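Local structure of endoglucanase (Thermotoga maritima, 2FVG) at residues L57-M62 and A216-T221; S173-V178 and T189-T194. The protein is named an endoglucanase but belongs to the M42 peptidase family and is probably an aminopeptidase using two divalent metal ions per subunit. One frame throughout, in Å; residues are numbered along the deposited sequence.

Overall arrangement
Both contacts are buried and share one mixed sheet: interaction 1 pairs two neighbouring parallel strands, whereas interaction 2 lays helix 166-180 against a face of it. They meet at strand 55-61, which bonds to strand 215-224 in interaction 1 and, along its other edge, to strand 187-194 of interaction 2. Chemistry follows place. Within the sheet the bonding is mostly between backbones, and it ends in a histidine-carboxylate pair at the predicted metal site. Between sheet and helix there is only hydrocarbon and aromatic packing. The two are linked side chain to side chain as well, for Thr194, at the end of segment 189-194, hydrogen-bonds His61 of interaction 1.

Interaction 1 of 2, residues L57-M62 and A216-T221; sequences LVSAHM and AIVVET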
loop_
_atom_site.group_PDB
_atom_site.type_symbol
_atom_site.label_atom_id
_atom_site.label_comp_id
_atom_site.label_asym_id
_atom_site.label_seq_id
_atom_site.Cartn_x
_atom_site.Cartn_y
_atom_site.Cartn_z
ATOM N N LEU A 57 -2.693 -16.450 4.937
ATOM C CA LEU A 57 -2.719 -15.019 5.261
ATOM C C LEU A 57 -2.342 -14.216 4.006
ATOM O O LEU A 57 -1.318 -14.488 3.386
ATOM C CB LEU A 57 -1.715 -14.752 6.371
ATOM C CG LEU A 57 -1.316 -13.320 6.742
ATOM C CD1 LEU A 57 -2.475 -12.544 7.258
ATOM C CD2 LEU A 57 -0.217 -13.355 7.799
ATOM N N VAL A 58 -3.157 -13.239 3.621
ATOM C CA VAL A 58 -2.854 -12.412 2.437
ATOM C C VAL A 58 -2.852 -10.977 2.929
ATOM O O VAL A 58 -3.858 -10.525 3.450
ATOM C CB VAL A 58 -3.903 -12.622 1.318
ATOM C CG1 VAL A 58 -3.588 -11.751 0.084
ATOM C CG2 VAL A 58 -3.961 -14.091 0.913
ATOM N N SER A 59 -1.747 -10.246 2.793
ATOM C CA SER A 59 -1.761 -8.885 3.348
ATOM C C SER A 59 -1.329 -7.707 2.441
ATOM O O SER A 59 -0.587 -7.890 1.484
ATOM C CB SER A 59 -0.966 -8.854 4.658
ATOM O OG SER A 59 0.393 -9.028 4.392
ATOM N N ALA A 60 -1.802 -6.504 2.786
ATOM C CA ALA A 60 -1.431 -5.266 2.094
ATOM C C ALA A 60 -1.324 -4.157 3.149
ATOM O O ALA A 60 -1.974 -4.248 4.187
ATOM C CB ALA A 60 -2.454 -4.929 1.039
ATOM N N HIS A 61 -0.529 -3.120 2.887
ATOM C CA HIS A 61 -0.345 -2.012 3.842
ATOM C C HIS A 61 -1.195 -0.823 3.494
ATOM O O HIS A 61 -1.264 -0.399 2.335
ATOM C CB HIS A 61 1.117 -1.556 3.854
ATOM C CG HIS A 61 2.068 -2.658 3.524
ATOM N ND1 HIS A 61 2.164 -3.810 4.280
ATOM C CD2 HIS A 61 2.956 -2.796 2.513
ATOM C CE1 HIS A 61 3.076 -4.607 3.749
ATOM N NE2 HIS A 61 3.578 -4.012 2.682
HETATM N N MSE A 62 -1.832 -0.277 4.512
HETATM C CA MSE A 62 -2.683 0.875 4.360
HETATM C C MSE A 62 -1.974 2.198 4.446
HETATM O O MSE A 62 -2.518 3.208 3.998
HETATM C CB MSE A 62 -3.757 0.857 5.438
HETATM C CG MSE A 62 -4.726 -0.272 5.279
HETATM SE SE MSE A 62 -6.227 -0.130 6.585
HETATM C CE MSE A 62 -5.275 -0.482 8.299
ATOM N N ALA A 216 1.876 -17.173 4.085
ATOM C CA ALA A 216 1.400 -15.841 3.746
ATOM C C ALA A 216 1.751 -15.423 2.310
ATOM O O ALA A 216 2.738 -15.884 1.731
ATOM C CB ALA A 216 2.015 -14.830 4.751
ATOM N N ILE A 217 0.931 -14.549 1.740
ATOM C CA ILE A 217 1.199 -13.950 0.429
ATOM C C ILE A 217 1.171 -12.463 0.736
ATOM O O ILE A 217 0.177 -11.976 1.258
ATOM C CB ILE A 217 0.094 -14.299 -0.597
ATOM C CG1 ILE A 217 0.121 -15.782 -0.950
ATOM C CG2 ILE A 217 0.277 -13.537 -1.920
ATOM C CD1 ILE A 217 -1.112 -16.190 -1.780
ATOM N N VAL A 218 2.276 -11.754 0.504
ATOM C CA VAL A 218 2.304 -10.305 0.693
ATOM C C VAL A 218 2.090 -9.656 -0.692
ATOM O O VAL A 218 2.779 -9.982 -1.656
ATOM C CB VAL A 218 3.647 -9.845 1.347
ATOM C CG1 VAL A 218 3.617 -8.375 1.613
ATOM C CG2 VAL A 218 3.877 -10.601 2.649
ATOM N N VAL A 219 1.078 -8.799 -0.800
ATOM C CA VAL A 219 0.753 -8.078 -2.027
ATOM C C VAL A 219 1.311 -6.659 -1.900
ATOM O O VAL A 219 0.842 -5.865 -1.073
ATOM C CB VAL A 219 -0.763 -8.056 -2.266
ATOM C CG1 VAL A 219 -1.115 -7.328 -3.572
ATOM C CG2 VAL A 219 -1.300 -9.521 -2.361
ATOM N N GLU A 220 2.350 -6.368 -2.678
ATOM C CA GLU A 220 2.970 -5.056 -2.663
ATOM C C GLU A 220 2.946 -4.406 -4.038
ATOM O O GLU A 220 2.431 -4.984 -5.023
ATOM C CB GLU A 220 4.408 -5.159 -2.161
ATOM C CG GLU A 220 4.477 -5.556 -0.691
ATOM C CD GLU A 220 5.880 -5.564 -0.123
ATOM O OE1 GLU A 220 6.855 -5.574 -0.925
ATOM O OE2 GLU A 220 6.003 -5.573 1.136
ATOM N N THR A 221 3.462 -3.190 -4.073
ATOM C CA THR A 221 3.639 -2.404 -5.274
ATOM C C THR A 221 5.136 -2.103 -5.281
ATOM O O THR A 221 5.717 -1.796 -4.235
ATOM C CB THR A 221 2.763 -1.143 -5.258
ATOM O OG1 THR A 221 1.387 -1.540 -5.157
ATOM C CG2 THR A 221 2.920 -0.351 -6.561
#
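His61 and Glu220 meet where strand 55-61 ends beside strand 215-224, NE2 of His61 giving a hydrogen bond to OE2 of Glu220 at 3.3 Å. The oxygen lies almost in the imidazole plane, but is approached on its anti side with the donor tilted out of the carboxylate plane; the two planes stand 64° apart. In Glu220, chi1 of -67° sets CG beside the backbone N, and the extended chain beyond passes the imidazole, with OE2 coming nearest to NE2. An alanine here, lacking the carboxylate, would probably leave NE2 of His61 without this partner, the imidazole less firmly held and the predicted first zinc site weakened.

Behind this pair lies the regular ladder. Ile217 N binds Leu57 O at 2.8 Å, Ser59 N binds Ile217 O at 3.0 Å, and Val219 N binds Ser59 O at 3.0 Å, which sets the parallel register of 57-59 with 216-218. On one face of the sheet Val58 CG1 touches Val219 CG2 at 4.0 Å, beneath Leu175 of helix 166-180; on the other, Leu57 CD2 lies 4.1 Å from Ala216 CB. Ser59 OG, on that second face, bonds to Tyr293 OH.

A second shell orients the histidine: Thr194 OG1, on the neighbouring strand, holds ND1, and Asp168 OD2 takes the backbone N-H. With both ring nitrogens engaged, rotation of the imidazole is restrained. NE2 and OE2 belong to two predicted ligands of the first zinc, brought together by adjacent strands; a metal bound through NE2 would probably have to displace their hydrogen bond.

Interaction 2 of 2, residues S173-V178 and T189-T194; sequences SVLIDV and TYFVFT
Leu175 and the rings of Phe191 and Phe193 form an apolar helix-on-sheet contact, in which helix 166-180 covers one face of the central mixed sheet of the domain. No hydrogen bond crosses it. The helix and strand segments run in roughly opposing directions, 149° apart, with their axes 9.7 Å apart at the closest point.

Leu175 does most of the work. Its CB sits 3.6 Å from CZ of Phe193, at an oblique approach to the ring, while CD1 reaches over the ring in a CH-pi contact, 4.3 Å from the centroid of Phe193 and off-centre. The two side chains run antiparallel alongside one another, and CB and CD1 of Leu175 both lie against CE2 and CZ of Phe193. The other methyl turns to Phe191: CD2 of Leu175 meets the edge of the Phe191 ring, 4.3 Å from Phe191 CD2. Leu175 CG is anti to its carbonyl carbon (chi1 -60°), and from there the fork divides its methyls between the two aromatics.

Since alternate residues of a strand face the same way, Phe191 and Phe193 both look toward the helix, while Val192 between them points away and packs on Leu57 of strand 55-61. The helix leads through a short connection into this strand, an alpha-beta step of the alpha/beta fold found in the zinc exopeptidase clan.

One turn along the helix from Leu175, Val178 CG1 comes within 4.3 Å of Phe191 CE2. Ile176 CG1 lies 4.2 Å from Phe193 CE2 and also packs on Ile24 and Ile28 of helix 18-28. Those isoleucines touch Phe193 too, so this ring is covered by two helices.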
loop_
_atom_site.group_PDB
_atom_site.type_symbol
_atom_site.label_atom_id
_atom_site.label_comp_id
_atom_site.label_asym_id
_atom_site.label_seq_id
_atom_site.Cartn_x
_atom_site.Cartn_y
_atom_site.Cartn_z
ATOM N N SER A 173 -6.443 -2.358 -2.812
ATOM C CA SER A 173 -7.502 -2.378 -3.813
ATOM C C SER A 173 -7.635 -3.783 -4.436
ATOM O O SER A 173 -8.745 -4.280 -4.672
ATOM C CB SER A 173 -7.185 -1.307 -4.868
ATOM O OG SER A 173 -8.144 -1.302 -5.905
ATOM N N VAL A 174 -6.497 -4.417 -4.683
ATOM C CA VAL A 174 -6.451 -5.772 -5.212
ATOM C C VAL A 174 -7.205 -6.725 -4.292
ATOM O O VAL A 174 -7.984 -7.529 -4.767
ATOM C CB VAL A 174 -5.007 -6.291 -5.418
ATOM C CG1 VAL A 174 -5.015 -7.769 -5.842
ATOM C CG2 VAL A 174 -4.301 -5.480 -6.470
ATOM N N LEU A 175 -6.964 -6.619 -2.983
ATOM C CA LEU A 175 -7.596 -7.484 -1.982
ATOM C C LEU A 175 -9.085 -7.269 -1.931
ATOM O O LEU A 175 -9.840 -8.231 -1.901
ATOM C CB LEU A 175 -6.997 -7.271 -0.595
ATOM C CG LEU A 175 -5.492 -7.540 -0.441
ATOM C CD1 LEU A 175 -5.168 -7.696 1.021
ATOM C CD2 LEU A 175 -5.065 -8.779 -1.195
ATOM N N ILE A 176 -9.495 -6.002 -1.915
ATOM C CA ILE A 176 -10.912 -5.639 -1.955
ATOM C C ILE A 176 -11.580 -6.171 -3.224
ATOM O O ILE A 176 -12.721 -6.635 -3.163
ATOM C CB ILE A 176 -11.100 -4.121 -1.900
ATOM C CG1 ILE A 176 -10.513 -3.564 -0.607
ATOM C CG2 ILE A 176 -12.583 -3.750 -1.978
ATOM C CD1 ILE A 176 -10.588 -2.037 -0.524
ATOM N N ASP A 177 -10.880 -6.107 -4.364
ATOM C CA ASP A 177 -11.445 -6.591 -5.641
ATOM C C ASP A 177 -11.553 -8.109 -5.685
ATOM O O ASP A 177 -12.457 -8.641 -6.322
ATOM C CB ASP A 177 -10.651 -6.089 -6.867
ATOM C CG ASP A 177 -10.907 -4.608 -7.186
ATOM O OD1 ASP A 177 -11.639 -3.911 -6.430
ATOM O OD2 ASP A 177 -10.363 -4.141 -8.208
ATOM N N VAL A 178 -10.608 -8.803 -5.054
ATOM C CA VAL A 178 -10.659 -10.260 -4.997
ATOM C C VAL A 178 -11.911 -10.632 -4.218
ATOM O O VAL A 178 -12.681 -11.496 -4.635
ATOM C CB VAL A 178 -9.390 -10.864 -4.348
ATOM C CG1 VAL A 178 -9.583 -12.371 -4.057
ATOM C CG2 VAL A 178 -8.191 -10.640 -5.247
ATOM N N THR A 189 -8.925 -18.131 4.879
ATOM C CA THR A 189 -8.027 -17.108 4.362
ATOM C C THR A 189 -8.271 -15.791 5.045
ATOM O O THR A 189 -9.376 -15.298 5.038
ATOM C CB THR A 189 -8.177 -16.964 2.826
ATOM O OG1 THR A 189 -7.832 -18.206 2.212
ATOM C CG2 THR A 189 -7.242 -15.867 2.275
ATOM N N TYR A 190 -7.239 -15.246 5.666
ATOM C CA TYR A 190 -7.331 -13.935 6.304
ATOM C C TYR A 190 -6.762 -12.863 5.374
ATOM O O TYR A 190 -5.633 -12.979 4.899
ATOM C CB TYR A 190 -6.551 -13.916 7.613
ATOM C CG TYR A 190 -7.143 -14.809 8.678
ATOM C CD1 TYR A 190 -6.823 -16.158 8.742
ATOM C CD2 TYR A 190 -8.020 -14.293 9.631
ATOM C CE1 TYR A 190 -7.378 -16.979 9.727
ATOM C CE2 TYR A 190 -8.569 -15.101 10.616
ATOM C CZ TYR A 190 -8.251 -16.442 10.658
ATOM O OH TYR A 190 -8.819 -17.242 11.638
ATOM N N PHE A 191 -7.571 -11.861 5.069
ATOM C CA PHE A 191 -7.126 -10.721 4.286
ATOM C C PHE A 191 -6.792 -9.655 5.311
ATOM O O PHE A 191 -7.660 -9.185 6.048
ATOM C CB PHE A 191 -8.208 -10.268 3.307
ATOM C CG PHE A 191 -8.477 -11.262 2.227
ATOM C CD1 PHE A 191 -9.338 -12.326 2.441
ATOM C CD2 PHE A 191 -7.824 -11.163 0.993
ATOM C CE1 PHE A 191 -9.572 -13.260 1.430
ATOM C CE2 PHE A 191 -8.060 -12.081 -0.018
ATOM C CZ PHE A 191 -8.929 -13.129 0.198
ATOM N N VAL A 192 -5.523 -9.290 5.389
ATOM C CA VAL A 192 -5.097 -8.325 6.399
ATOM C C VAL A 192 -4.634 -7.005 5.780
ATOM O O VAL A 192 -3.875 -7.004 4.818
ATOM C CB VAL A 192 -4.029 -8.957 7.341
ATOM C CG1 VAL A 192 -3.621 -7.972 8.469
ATOM C CG2 VAL A 192 -4.603 -10.232 7.981
ATOM N N PHE A 193 -5.079 -5.878 6.360
ATOM C CA PHE A 193 -4.735 -4.553 5.863
ATOM C C PHE A 193 -3.990 -3.941 7.041
ATOM O O PHE A 193 -4.575 -3.665 8.094
ATOM C CB PHE A 193 -6.000 -3.783 5.480
ATOM C CG PHE A 193 -6.839 -4.488 4.425
ATOM C CD1 PHE A 193 -7.727 -5.492 4.776
ATOM C CD2 PHE A 193 -6.719 -4.127 3.085
ATOM C CE1 PHE A 193 -8.503 -6.182 3.752
ATOM C CE2 PHE A 193 -7.480 -4.804 2.059
ATOM C CZ PHE A 193 -8.365 -5.817 2.416
ATOM N N THR A 194 -2.696 -3.734 6.855
ATOM C CA THR A 194 -1.845 -3.410 7.973
ATOM C C THR A 194 -1.580 -1.935 8.178
ATOM O O THR A 194 -1.787 -1.098 7.295
ATOM C CB THR A 194 -0.493 -4.145 7.846
ATOM O OG1 THR A 194 0.240 -3.600 6.747
ATOM C CG2 THR A 194 -0.704 -5.629 7.599
#